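PDB 4FGW: glycerol-3-phosphate dehydrogenase [NAD(+)] 1 from Saccharomyces cerevisiae, which catalyses the NAD-dependent interconversion of dihydroxyacetone phosphate and sn-glycerol 3-phosphate, driving glycerol production and accumulation during hyperosmotic stress. Local coordinates for residues A[37-42]-A[66-71]; A[189-194]-A[224-229]; A[276-281]-A[358-363]; A[309-314]-A[336-341]. All coordinates share one frame; numbering follows the deposited sequence.

Contacts 1 and 2 belong to one mixed sheet of the N-terminal, Rossmann-type nucleotide-binding part; contacts 3 and 4 lie in the helical C-terminal part. Contact 1 is a parallel strand pair inside the sheet and contact 2 starts the last pair at its border, their nearest atoms about 11 Å apart; both are buried and rest on backbone bonds, to which contact 2 adds aromatic packing. Contacts 3 and 4 have no strand pairing and depend on side chains. Contact 3 is also buried and largely aromatic, whereas contact 4, only partly buried, is mostly polar. Helices 340-354 and 361-371, which follow each other in the chain, take part in contacts 4 and 3 respectively.

Contact 1: A[37-42]-A[66-71]; sequences VTVIGS and PIVQMW
The carbonyl oxygen of Val39 takes two donors from the neighbouring strand: Trp71 N bonds to Val39 O at 2.8 Å, and the CA-H of Met70 adds a weaker contact. Val39 N in turn donates a nearly straight bond to Gln69 O at 2.8 Å (168° at the hydrogen), and Gln69 N reaches Val37 O at 3.2 Å. Strands 37-40 and 67-71 thus run parallel. On one face Thr38 OG1 lies 3.6 Å from Gln69 CB, while its own hydrogen-bond partner is Ser114 O; the Gln69 amide turns outward to Asn108. Trp71 CG is anti to the backbone N (chi1 177°), and the side chain crosses Ile40 at a slant, CE3 of Trp71 meeting Ile40 CG2 at 3.8 Å. On the other face Val37, Val39, Val68 and Met70 pack; Val37, Val68 and Met70 touch helix 44-59. Past the strand end, Met70 SD comes 3.8 Å from Ser42 CA, and one water donates to both Ser42 OG and Trp71 O. Gly41 and Ser42 begin the glycine-rich turn of a Rossmann fold, which by similarity binds NAD(+). Backbone bonds therefore pair the strands, whereas the water and the packing on Ser42 tie the turn's start to strand 67-71.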
loop_
_atom_site.group_PDB
_atom_site.type_symbol
_atom_site.label_atom_id
_atom_site.label_comp_id
_atom_site.label_asym_id
_atom_site.label_seq_id
_atom_site.Cartn_x
_atom_site.Cartn_y
_atom_site.Cartn_z
ATOM N N VAL A 37 31.525 16.196 2.739
ATOM C CA VAL A 37 30.291 16.040 1.955
ATOM C C VAL A 37 29.914 17.314 1.188
ATOM O O VAL A 37 29.920 18.409 1.756
ATOM C CB VAL A 37 29.094 15.497 2.797
ATOM C CG1 VAL A 37 28.012 14.890 1.900
ATOM C CG2 VAL A 37 29.547 14.474 3.839
ATOM N N THR A 38 29.576 17.157 -0.103
ATOM C CA THR A 38 29.120 18.234 -0.982
ATOM C C THR A 38 27.789 17.851 -1.633
ATOM O O THR A 38 27.626 16.731 -2.120
ATOM C CB THR A 38 30.204 18.634 -2.005
ATOM O OG1 THR A 38 31.347 19.138 -1.307
ATOM C CG2 THR A 38 29.722 19.683 -3.014
ATOM N N VAL A 39 26.847 18.801 -1.639
ATOM C CA VAL A 39 25.532 18.653 -2.258
ATOM C C VAL A 39 25.495 19.518 -3.527
ATOM O O VAL A 39 25.726 20.730 -3.457
ATOM C CB VAL A 39 24.379 18.996 -1.273
ATOM C CG1 VAL A 39 23.008 18.861 -1.941
ATOM C CG2 VAL A 39 24.450 18.125 -0.026
ATOM N N ILE A 40 25.240 18.890 -4.685
ATOM C CA ILE A 40 25.110 19.595 -5.968
ATOM C C ILE A 40 23.595 19.771 -6.170
ATOM O O ILE A 40 22.925 18.801 -6.548
ATOM C CB ILE A 40 25.785 18.800 -7.135
ATOM C CG1 ILE A 40 27.273 18.422 -6.850
ATOM C CG2 ILE A 40 25.610 19.503 -8.491
ATOM C CD1 ILE A 40 28.279 19.552 -6.548
ATOM N N GLY A 41 23.055 20.950 -5.839
ATOM C CA GLY A 41 21.615 21.156 -5.951
ATOM C C GLY A 41 21.038 22.535 -5.744
ATOM O O GLY A 41 20.577 23.167 -6.706
ATOM N N SER A 42 20.959 22.959 -4.466
ATOM C CA SER A 42 20.459 24.274 -4.011
ATOM C C SER A 42 18.963 24.618 -4.140
ATOM O O SER A 42 18.528 25.624 -3.576
ATOM C CB SER A 42 21.345 25.425 -4.485
ATOM O OG SER A 42 21.187 25.712 -5.865
ATOM N N PRO A 66 33.428 18.789 9.480
ATOM C CA PRO A 66 32.399 19.686 10.045
ATOM C C PRO A 66 31.526 20.439 9.046
ATOM O O PRO A 66 30.322 20.526 9.255
ATOM C CB PRO A 66 33.208 20.646 10.933
ATOM C CG PRO A 66 34.499 19.958 11.176
ATOM C CD PRO A 66 34.778 19.183 9.934
ATOM N N ILE A 67 32.134 20.964 7.967
ATOM C CA ILE A 67 31.493 21.791 6.942
ATOM C C ILE A 67 30.948 20.981 5.765
ATOM O O ILE A 67 31.634 20.095 5.249
ATOM C CB ILE A 67 32.458 22.921 6.460
ATOM C CG1 ILE A 67 33.269 23.532 7.616
ATOM C CG2 ILE A 67 31.732 24.005 5.669
ATOM C CD1 ILE A 67 34.760 23.181 7.576
ATOM N N VAL A 68 29.737 21.323 5.337
ATOM C CA VAL A 68 29.133 20.746 4.140
ATOM C C VAL A 68 28.953 21.845 3.129
ATOM O O VAL A 68 28.401 22.885 3.437
ATOM C CB VAL A 68 27.752 20.092 4.412
ATOM C CG1 VAL A 68 27.010 19.857 3.125
ATOM C CG2 VAL A 68 27.913 18.799 5.139
ATOM N N GLN A 69 29.445 21.592 1.926
ATOM C CA GLN A 69 29.396 22.524 0.806
ATOM C C GLN A 69 28.153 22.254 -0.054
ATOM O O GLN A 69 27.784 21.098 -0.265
ATOM C CB GLN A 69 30.666 22.404 -0.038
ATOM C CG GLN A 69 31.114 23.730 -0.652
ATOM C CD GLN A 69 31.861 24.677 0.272
ATOM O OE1 GLN A 69 31.999 25.868 -0.021
ATOM N NE2 GLN A 69 32.381 24.184 1.392
ATOM N N MET A 70 27.493 23.318 -0.519
ATOM C CA MET A 70 26.324 23.196 -1.379
ATOM C C MET A 70 26.515 24.052 -2.617
ATOM O O MET A 70 26.637 25.274 -2.498
ATOM C CB MET A 70 25.026 23.564 -0.641
ATOM C CG MET A 70 23.781 23.435 -1.517
ATOM S SD MET A 70 22.217 23.803 -0.701
ATOM C CE MET A 70 22.376 25.549 -0.419
ATOM N N TRP A 71 26.547 23.413 -3.804
ATOM C CA TRP A 71 26.690 24.156 -5.047
ATOM C C TRP A 71 25.398 24.887 -5.389
ATOM O O TRP A 71 24.359 24.262 -5.605
ATOM C CB TRP A 71 27.190 23.302 -6.225
ATOM C CG TRP A 71 27.260 24.097 -7.501
ATOM C CD1 TRP A 71 28.121 25.118 -7.782
ATOM C CD2 TRP A 71 26.333 24.043 -8.596
ATOM N NE1 TRP A 71 27.830 25.659 -9.012
ATOM C CE2 TRP A 71 26.734 25.022 -9.534
ATOM C CE3 TRP A 71 25.209 23.247 -8.884
ATOM C CZ2 TRP A 71 26.058 25.222 -10.743
ATOM C CZ3 TRP A 71 24.542 23.444 -10.084
ATOM C CH2 TRP A 71 24.968 24.418 -11.000
HETATM O O HOH W 1 22.498 24.810 -7.968
#

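Contact 2: A[189-194]-A[224-229]; sequences AQEHWS and RPYFHV
Strands 194-199 and 227-232, the last parallel pair at one border of the large sheet, begin side by side here, with Ser194 opposite Phe227. Ser194 N donates to Tyr226 O at 3.3 Å, approaching from above the carbonyl plane, and His228 N donates to Ser194 O at 3.1 Å within that carbonyl's plane. A water donates to His192 O and Tyr226 O and accepts from Ser194 OG, so Tyr226 O receives two hydrogen bonds, besides the CA-H of Trp193 pointing at it. Ahead of the strand, a type I turn from Arg224 to Phe227 presents the Tyr226 ring. Glu191, whose positive phi closes a Schellman motif after helix 185-189, lays its side chain over one face of that ring. Its CG stands 3.6 Å above the centre of the Tyr226 ring in a CH-pi contact, and the carboxylate lies stacked at only 11° to the ring plane; Arg224 CB lies over the opposite face. Trp193 CG is anti to the backbone N (chi1 -178°), which carries the indole toward His228. Its edge meets the face of that ring, NE1 lying over the imidazole centre, 3.2 Å above its plane, in a T-shaped pair with planes at 78°. Helix 44-59 runs past the glutamate and tyrosine, its Lys51 forming a salt bridge with Glu191 and its Glu55 a hydrogen bond with Tyr226 OH. On the indole side the second subunit packs against Trp193, and its Pro380 O accepts from His228 NE2, placing this sheet border at the dimer interface.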
loop_
_atom_site.group_PDB
_atom_site.type_symbol
_atom_site.label_atom_id
_atom_site.label_comp_id
_atom_site.label_asym_id
_atom_site.label_seq_id
_atom_site.Cartn_x
_atom_site.Cartn_y
_atom_site.Cartn_z
ATOM N N ALA A 189 12.037 19.626 5.471
ATOM C CA ALA A 189 12.624 20.899 5.921
ATOM C C ALA A 189 11.949 21.395 7.196
ATOM O O ALA A 189 12.637 21.792 8.127
ATOM C CB ALA A 189 12.519 21.950 4.823
ATOM N N GLN A 190 10.604 21.298 7.256
ATOM C CA GLN A 190 9.784 21.679 8.408
ATOM C C GLN A 190 9.929 20.675 9.560
ATOM O O GLN A 190 9.330 20.862 10.623
ATOM C CB GLN A 190 8.312 21.772 7.994
ATOM C CG GLN A 190 7.924 23.105 7.396
ATOM C CD GLN A 190 6.449 23.127 7.097
ATOM O OE1 GLN A 190 5.631 23.542 7.924
ATOM N NE2 GLN A 190 6.076 22.671 5.911
ATOM N N GLU A 191 10.704 19.598 9.334
ATOM C CA GLU A 191 10.962 18.503 10.273
ATOM C C GLU A 191 9.707 17.689 10.595
ATOM O O GLU A 191 9.578 17.142 11.694
ATOM C CB GLU A 191 11.750 18.962 11.517
ATOM C CG GLU A 191 13.115 19.532 11.173
ATOM C CD GLU A 191 14.011 19.945 12.324
ATOM O OE1 GLU A 191 13.579 19.848 13.496
ATOM O OE2 GLU A 191 15.156 20.370 12.047
ATOM N N HIS A 192 8.782 17.607 9.615
ATOM C CA HIS A 192 7.566 16.797 9.702
ATOM C C HIS A 192 8.009 15.368 9.399
ATOM O O HIS A 192 8.666 15.132 8.380
ATOM C CB HIS A 192 6.509 17.262 8.684
ATOM C CG HIS A 192 5.863 18.582 8.987
ATOM N ND1 HIS A 192 6.309 19.399 10.014
ATOM C CD2 HIS A 192 4.833 19.195 8.360
ATOM C CE1 HIS A 192 5.533 20.470 9.982
ATOM N NE2 HIS A 192 4.627 20.390 9.007
ATOM N N TRP A 193 7.717 14.437 10.311
ATOM C CA TRP A 193 8.147 13.052 10.171
ATOM C C TRP A 193 7.730 12.322 8.879
ATOM O O TRP A 193 6.552 12.255 8.527
ATOM C CB TRP A 193 7.847 12.223 11.431
ATOM C CG TRP A 193 8.338 10.814 11.321
ATOM C CD1 TRP A 193 9.628 10.385 11.416
ATOM C CD2 TRP A 193 7.556 9.662 10.975
ATOM N NE1 TRP A 193 9.692 9.027 11.208
ATOM C CE2 TRP A 193 8.430 8.555 10.942
ATOM C CE3 TRP A 193 6.186 9.450 10.723
ATOM C CZ2 TRP A 193 7.984 7.253 10.681
ATOM C CZ3 TRP A 193 5.742 8.159 10.469
ATOM C CH2 TRP A 193 6.633 7.075 10.466
ATOM N N SER A 194 8.726 11.763 8.205
ATOM C CA SER A 194 8.602 10.953 7.000
ATOM C C SER A 194 9.801 9.999 6.945
ATOM O O SER A 194 10.636 9.994 7.858
ATOM C CB SER A 194 8.515 11.815 5.737
ATOM O OG SER A 194 9.678 12.596 5.515
ATOM N N ARG A 224 17.719 10.970 10.534
ATOM C CA ARG A 224 17.347 12.027 11.481
ATOM C C ARG A 224 16.138 11.515 12.281
ATOM O O ARG A 224 15.429 10.650 11.766
ATOM C CB ARG A 224 16.966 13.339 10.740
ATOM C CG ARG A 224 18.048 13.969 9.853
ATOM C CD ARG A 224 19.317 14.402 10.589
ATOM N NE ARG A 224 19.085 15.471 11.563
ATOM C CZ ARG A 224 19.387 15.393 12.854
ATOM N NH1 ARG A 224 19.944 14.294 13.349
ATOM N NH2 ARG A 224 19.138 16.414 13.661
ATOM N N PRO A 225 15.842 12.033 13.499
ATOM C CA PRO A 225 14.642 11.555 14.223
ATOM C C PRO A 225 13.329 11.812 13.461
ATOM O O PRO A 225 12.389 11.019 13.561
ATOM C CB PRO A 225 14.698 12.318 15.554
ATOM C CG PRO A 225 16.143 12.744 15.697
ATOM C CD PRO A 225 16.572 13.045 14.292
ATOM N N TYR A 226 13.291 12.901 12.666
ATOM C CA TYR A 226 12.162 13.316 11.828
ATOM C C TYR A 226 12.265 12.761 10.386
ATOM O O TYR A 226 11.396 13.034 9.558
ATOM C CB TYR A 226 12.065 14.859 11.803
ATOM C CG TYR A 226 13.260 15.549 11.168
ATOM C CD1 TYR A 226 13.327 15.747 9.790
ATOM C CD2 TYR A 226 14.309 16.030 11.949
ATOM C CE1 TYR A 226 14.420 16.383 9.202
ATOM C CE2 TYR A 226 15.405 16.674 11.372
ATOM C CZ TYR A 226 15.455 16.850 9.998
ATOM O OH TYR A 226 16.532 17.481 9.420
ATOM N N PHE A 227 13.344 12.043 10.069
ATOM C CA PHE A 227 13.580 11.519 8.719
ATOM C C PHE A 227 14.218 10.142 8.820
ATOM O O PHE A 227 15.454 10.028 8.831
ATOM C CB PHE A 227 14.484 12.508 7.945
ATOM C CG PHE A 227 14.626 12.316 6.455
ATOM C CD1 PHE A 227 13.504 12.291 5.627
ATOM C CD2 PHE A 227 15.884 12.270 5.863
ATOM C CE1 PHE A 227 13.641 12.180 4.242
ATOM C CE2 PHE A 227 16.016 12.167 4.478
ATOM C CZ PHE A 227 14.893 12.140 3.676
ATOM N N HIS A 228 13.370 9.098 8.938
ATOM C CA HIS A 228 13.828 7.716 9.082
ATOM C C HIS A 228 14.458 7.191 7.797
ATOM O O HIS A 228 13.875 7.317 6.721
ATOM C CB HIS A 228 12.700 6.798 9.580
ATOM C CG HIS A 228 12.362 6.948 11.034
ATOM N ND1 HIS A 228 12.835 8.005 11.788
ATOM C CD2 HIS A 228 11.594 6.166 11.820
ATOM C CE1 HIS A 228 12.353 7.824 13.006
ATOM N NE2 HIS A 228 11.595 6.734 13.070
ATOM N N VAL A 229 15.672 6.631 7.919
ATOM C CA VAL A 229 16.429 6.118 6.789
ATOM C C VAL A 229 16.632 4.614 6.874
ATOM O O VAL A 229 17.042 4.095 7.914
ATOM C CB VAL A 229 17.769 6.910 6.597
ATOM C CG1 VAL A 229 18.719 6.228 5.616
ATOM C CG2 VAL A 229 17.492 8.343 6.149
HETATM O O HOH W 2 10.794 14.183 7.239
#

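Contact 3: A[276-281]-A[358-363]; sequences IIRFGQ and EDFPLF
The ring of Phe360 slides in between the side chains of Arg278 and Phe279, so that its CE2 comes 3.3 Å from Phe279 N and 3.7 Å from Arg278 CB. Its chi1 of -54° sets CG anti to the carbonyl carbon, and the ring extends from there to helix 261-283. Phe279 turns its edge to one face of the Phe360 ring, CD1 lying 4.2 Å above the plane and offset toward the rim, in an edge-to-face pair with planes at 63°. The same CD1 lies 4.3 Å from Phe363 CE1, in this case at the edge of the Phe363 ring. One turn earlier on the helix, Ile276 CG1 meets the far atom of that ring, Phe363 CZ, at 4.1 Å, the two side chains crossing at about a right angle. Arg278 passes Phe360 in the opposite direction and bends at chi3; its NH1 donates to Asp359 O at 2.8 Å, a clearly bent bond (131° at the hydrogen) tilted out of the guanidinium plane. Phe360 occupies the N-cap position of helix 361-371, whose Leu362 N and Phe363 N also donate to the carboxylate of Glu275. The contact joins two helices of the C-terminal part, and Ile276 packs as well on helix 235-257, which carries Lys245, by similarity the proton acceptor. Buried aromatic and apolar packing thus holds the start of helix 361-371 to helix 261-283, with one bond from the solvent-exposed Arg278 added at the outside.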
loop_
_atom_site.group_PDB
_atom_site.type_symbol
_atom_site.label_atom_id
_atom_site.label_comp_id
_atom_site.label_asym_id
_atom_site.label_seq_id
_atom_site.Cartn_x
_atom_site.Cartn_y
_atom_site.Cartn_z
ATOM N N ILE A 276 4.919 -2.844 -11.156
ATOM C CA ILE A 276 6.195 -2.197 -10.821
ATOM C C ILE A 276 7.230 -3.295 -10.503
ATOM O O ILE A 276 8.349 -3.233 -11.002
ATOM C CB ILE A 276 6.025 -1.158 -9.668
ATOM C CG1 ILE A 276 5.107 0.019 -10.119
ATOM C CG2 ILE A 276 7.394 -0.635 -9.186
ATOM C CD1 ILE A 276 4.664 1.032 -9.010
ATOM N N ILE A 277 6.837 -4.318 -9.713
ATOM C CA ILE A 277 7.703 -5.459 -9.372
ATOM C C ILE A 277 8.112 -6.200 -10.647
ATOM O O ILE A 277 9.303 -6.447 -10.862
ATOM C CB ILE A 277 7.016 -6.410 -8.338
ATOM C CG1 ILE A 277 6.808 -5.699 -6.985
ATOM C CG2 ILE A 277 7.794 -7.728 -8.173
ATOM C CD1 ILE A 277 5.701 -6.251 -6.102
ATOM N N ARG A 278 7.117 -6.529 -11.490
ATOM C CA ARG A 278 7.273 -7.251 -12.747
ATOM C C ARG A 278 8.208 -6.500 -13.693
ATOM O O ARG A 278 9.072 -7.132 -14.295
ATOM C CB ARG A 278 5.896 -7.491 -13.386
ATOM C CG ARG A 278 5.897 -8.425 -14.598
ATOM C CD ARG A 278 4.498 -8.627 -15.156
ATOM N NE ARG A 278 3.585 -9.181 -14.152
ATOM C CZ ARG A 278 2.331 -8.778 -13.969
ATOM N NH1 ARG A 278 1.812 -7.827 -14.735
ATOM N NH2 ARG A 278 1.582 -9.331 -13.025
ATOM N N PHE A 279 8.057 -5.161 -13.794
ATOM C CA PHE A 279 8.887 -4.302 -14.637
ATOM C C PHE A 279 10.336 -4.307 -14.159
ATOM O O PHE A 279 11.250 -4.443 -14.976
ATOM C CB PHE A 279 8.331 -2.864 -14.697
ATOM C CG PHE A 279 8.962 -1.994 -15.761
ATOM C CD1 PHE A 279 8.353 -1.832 -16.998
ATOM C CD2 PHE A 279 10.174 -1.348 -15.531
ATOM C CE1 PHE A 279 8.947 -1.043 -17.988
ATOM C CE2 PHE A 279 10.767 -0.564 -16.522
ATOM C CZ PHE A 279 10.146 -0.411 -17.740
ATOM N N GLY A 280 10.523 -4.123 -12.853
ATOM C CA GLY A 280 11.839 -4.111 -12.233
ATOM C C GLY A 280 12.624 -5.383 -12.477
ATOM O O GLY A 280 13.753 -5.329 -12.956
ATOM N N GLN A 281 12.011 -6.537 -12.197
ATOM C CA GLN A 281 12.647 -7.846 -12.342
ATOM C C GLN A 281 12.846 -8.307 -13.779
ATOM O O GLN A 281 13.727 -9.133 -14.036
ATOM C CB GLN A 281 11.910 -8.894 -11.513
ATOM C CG GLN A 281 11.890 -8.547 -10.030
ATOM C CD GLN A 281 11.464 -9.717 -9.209
ATOM O OE1 GLN A 281 10.354 -10.246 -9.361
ATOM N NE2 GLN A 281 12.345 -10.142 -8.318
ATOM N N GLU A 358 1.644 -6.840 -23.543
ATOM C CA GLU A 358 0.652 -7.744 -22.945
ATOM C C GLU A 358 0.894 -8.033 -21.457
ATOM O O GLU A 358 -0.067 -8.259 -20.719
ATOM C CB GLU A 358 0.583 -9.061 -23.734
ATOM C CG GLU A 358 -0.344 -9.015 -24.937
ATOM C CD GLU A 358 -0.508 -10.336 -25.667
ATOM O OE1 GLU A 358 -0.355 -10.347 -26.910
ATOM O OE2 GLU A 358 -0.798 -11.357 -25.002
ATOM N N ASP A 359 2.175 -8.031 -21.031
ATOM C CA ASP A 359 2.604 -8.306 -19.655
ATOM C C ASP A 359 2.213 -7.221 -18.663
ATOM O O ASP A 359 2.194 -7.489 -17.460
ATOM C CB ASP A 359 4.128 -8.525 -19.584
ATOM C CG ASP A 359 4.675 -9.644 -20.448
ATOM O OD1 ASP A 359 3.962 -10.654 -20.639
ATOM O OD2 ASP A 359 5.832 -9.532 -20.895
ATOM N N PHE A 360 1.927 -5.994 -19.146
ATOM C CA PHE A 360 1.577 -4.877 -18.266
ATOM C C PHE A 360 0.215 -4.248 -18.637
ATOM O O PHE A 360 0.181 -3.097 -19.083
ATOM C CB PHE A 360 2.734 -3.850 -18.217
ATOM C CG PHE A 360 4.066 -4.458 -17.831
ATOM C CD1 PHE A 360 4.912 -4.998 -18.795
ATOM C CD2 PHE A 360 4.462 -4.515 -16.503
ATOM C CE1 PHE A 360 6.127 -5.585 -18.436
ATOM C CE2 PHE A 360 5.681 -5.092 -16.146
ATOM C CZ PHE A 360 6.504 -5.627 -17.114
ATOM N N PRO A 361 -0.923 -4.974 -18.445
ATOM C CA PRO A 361 -2.231 -4.407 -18.823
ATOM C C PRO A 361 -2.627 -3.076 -18.187
ATOM O O PRO A 361 -3.257 -2.279 -18.879
ATOM C CB PRO A 361 -3.226 -5.533 -18.522
ATOM C CG PRO A 361 -2.526 -6.431 -17.588
ATOM C CD PRO A 361 -1.077 -6.355 -17.942
ATOM N N LEU A 362 -2.250 -2.809 -16.911
ATOM C CA LEU A 362 -2.568 -1.531 -16.256
ATOM C C LEU A 362 -1.798 -0.367 -16.871
ATOM O O LEU A 362 -2.408 0.662 -17.177
ATOM C CB LEU A 362 -2.405 -1.575 -14.731
ATOM C CG LEU A 362 -2.670 -0.253 -13.976
ATOM C CD1 LEU A 362 -4.149 0.162 -14.061
ATOM C CD2 LEU A 362 -2.220 -0.346 -12.552
ATOM N N PHE A 363 -0.473 -0.541 -17.090
ATOM C CA PHE A 363 0.381 0.460 -17.743
ATOM C C PHE A 363 -0.158 0.748 -19.146
ATOM O O PHE A 363 -0.241 1.915 -19.536
ATOM C CB PHE A 363 1.857 -0.001 -17.806
ATOM C CG PHE A 363 2.626 -0.093 -16.501
ATOM C CD1 PHE A 363 3.876 -0.701 -16.452
ATOM C CD2 PHE A 363 2.099 0.426 -15.319
ATOM C CE1 PHE A 363 4.584 -0.792 -15.244
ATOM C CE2 PHE A 363 2.810 0.335 -14.115
ATOM C CZ PHE A 363 4.049 -0.267 -14.089
#

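Contact 4: A[309-314]-A[336-341]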
loop_
_atom_site.group_PDB
_atom_site.type_symbol
_atom_site.label_atom_id
_atom_site.label_comp_id
_atom_site.label_asym_id
_atom_site.label_seq_id
_atom_site.Cartn_x
_atom_site.Cartn_y
_atom_site.Cartn_z
ATOM N N GLY A 309 -1.893 14.210 -5.084
ATOM C CA GLY A 309 -0.827 14.738 -5.932
ATOM C C GLY A 309 -1.304 15.120 -7.313
ATOM O O GLY A 309 -2.480 14.922 -7.635
ATOM N N ARG A 310 -0.380 15.649 -8.144
ATOM C CA ARG A 310 -0.627 16.138 -9.514
ATOM C C ARG A 310 -1.257 15.094 -10.430
ATOM O O ARG A 310 -2.263 15.381 -11.081
ATOM C CB ARG A 310 0.667 16.665 -10.159
ATOM C CG ARG A 310 1.233 17.928 -9.524
ATOM C CD ARG A 310 2.494 18.395 -10.232
ATOM N NE ARG A 310 3.638 17.521 -9.953
ATOM C CZ ARG A 310 4.539 17.738 -8.999
ATOM N NH1 ARG A 310 4.455 18.816 -8.228
ATOM N NH2 ARG A 310 5.537 16.884 -8.815
ATOM N N ASN A 311 -0.665 13.890 -10.472
ATOM C CA ASN A 311 -1.091 12.770 -11.313
ATOM C C ASN A 311 -2.495 12.270 -10.997
ATOM O O ASN A 311 -3.303 12.153 -11.913
ATOM C CB ASN A 311 -0.057 11.645 -11.273
ATOM C CG ASN A 311 1.299 12.089 -11.762
ATOM O OD1 ASN A 311 1.550 12.171 -12.962
ATOM N ND2 ASN A 311 2.194 12.416 -10.839
ATOM N N VAL A 312 -2.800 12.004 -9.708
ATOM C CA VAL A 312 -4.125 11.544 -9.269
ATOM C C VAL A 312 -5.209 12.625 -9.498
ATOM O O VAL A 312 -6.289 12.300 -9.993
ATOM C CB VAL A 312 -4.119 10.893 -7.838
ATOM C CG1 VAL A 312 -3.843 11.901 -6.735
ATOM C CG2 VAL A 312 -5.409 10.134 -7.554
ATOM N N LYS A 313 -4.879 13.909 -9.208
ATOM C CA LYS A 313 -5.764 15.072 -9.354
ATOM C C LYS A 313 -6.185 15.309 -10.809
ATOM O O LYS A 313 -7.371 15.546 -11.055
ATOM C CB LYS A 313 -5.101 16.334 -8.762
ATOM C CG LYS A 313 -6.066 17.473 -8.447
ATOM C CD LYS A 313 -5.380 18.587 -7.663
ATOM C CE LYS A 313 -6.371 19.626 -7.198
ATOM N NZ LYS A 313 -5.760 20.594 -6.249
ATOM N N VAL A 314 -5.222 15.246 -11.766
ATOM C CA VAL A 314 -5.488 15.434 -13.207
ATOM C C VAL A 314 -6.415 14.330 -13.715
ATOM O O VAL A 314 -7.434 14.626 -14.351
ATOM C CB VAL A 314 -4.186 15.564 -14.054
ATOM C CG1 VAL A 314 -4.456 15.379 -15.551
ATOM C CG2 VAL A 314 -3.515 16.907 -13.807
ATOM N N GLN A 336 2.813 23.728 -14.002
ATOM C CA GLN A 336 3.377 22.433 -13.609
ATOM C C GLN A 336 2.799 21.276 -14.431
ATOM O O GLN A 336 1.704 21.397 -14.988
ATOM C CB GLN A 336 3.168 22.181 -12.110
ATOM C CG GLN A 336 4.188 22.872 -11.222
ATOM C CD GLN A 336 4.046 22.407 -9.796
ATOM O OE1 GLN A 336 4.566 21.355 -9.405
ATOM N NE2 GLN A 336 3.310 23.166 -8.998
ATOM N N SER A 337 3.536 20.154 -14.498
ATOM C CA SER A 337 3.122 18.979 -15.264
ATOM C C SER A 337 2.934 17.718 -14.423
ATOM O O SER A 337 3.636 17.521 -13.429
ATOM C CB SER A 337 4.120 18.702 -16.384
ATOM O OG SER A 337 4.282 19.827 -17.232
ATOM N N ALA A 338 1.993 16.854 -14.845
ATOM C CA ALA A 338 1.754 15.550 -14.236
ATOM C C ALA A 338 2.649 14.585 -15.016
ATOM O O ALA A 338 2.317 14.179 -16.131
ATOM C CB ALA A 338 0.285 15.158 -14.354
ATOM N N GLN A 339 3.805 14.259 -14.447
ATOM C CA GLN A 339 4.811 13.461 -15.142
ATOM C C GLN A 339 4.250 12.169 -15.730
ATOM O O GLN A 339 4.580 11.790 -16.855
ATOM C CB GLN A 339 5.981 13.145 -14.206
ATOM C CG GLN A 339 7.347 13.466 -14.790
ATOM C CD GLN A 339 7.548 12.868 -16.168
ATOM O OE1 GLN A 339 7.934 11.706 -16.303
ATOM N NE2 GLN A 339 7.284 13.659 -17.202
ATOM N N GLY A 340 3.407 11.496 -14.957
ATOM C CA GLY A 340 2.843 10.203 -15.347
ATOM C C GLY A 340 2.262 10.160 -16.752
ATOM O O GLY A 340 2.209 9.091 -17.368
ATOM N N LEU A 341 1.816 11.328 -17.266
ATOM C CA LEU A 341 1.266 11.512 -18.614
ATOM C C LEU A 341 2.323 11.160 -19.667
ATOM O O LEU A 341 2.007 10.496 -20.652
ATOM C CB LEU A 341 0.814 12.975 -18.786
ATOM C CG LEU A 341 -0.684 13.305 -18.750
ATOM C CD1 LEU A 341 -1.394 12.651 -17.596
ATOM C CD2 LEU A 341 -0.890 14.796 -18.635
#
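Arg310, on the first turn of helix 310-320, sends its guanidinium toward the chain that leads into helix 340-354. Its NH1 lies 2.8 Å from Gln336 OE1, the two side chains crossing at about a right angle, while CD of Arg310 rests 3.5 Å from Ser337 O. The bend at chi3 (-72°) swings NE toward the same stretch of chain. Asn311 follows and makes the hydrogen bond of the contact: its OD1 accepts Gly340 N at 2.8 Å, the donor tilted 26° from the amide plane and the bond bent to 140° at the hydrogen. Asn311 OD1 also lies 3.5 Å from Ala338 CB and 3.4 Å from Gly340 CA; with no side chain on the glycine, the oxygen can come this close to the backbone. One helical turn beyond Arg310, Val314 CG2 meets Ala338 CB at 4.2 Å, so the alanine methyl packs between Asn311 and Val314. Ala338 N is itself bonded to Glu329 of helix 325-333, and Asn311 also touches Asn246 and Ala249 of helix 235-257, which carries the probable proton acceptor Lys245. By similarity Arg310 and Asn311 bind substrate, and Arg310 and Gln339 bind NAD(+). Using OD1 on Gly340 would fix the rotation of the Asn311 amide and determine where its ND2 points, while the exposed Arg310 and Gln336 bring polar groups together at the solvent-exposed side. The contact thus probably helps to position residues that by similarity bind both substrate and coenzyme.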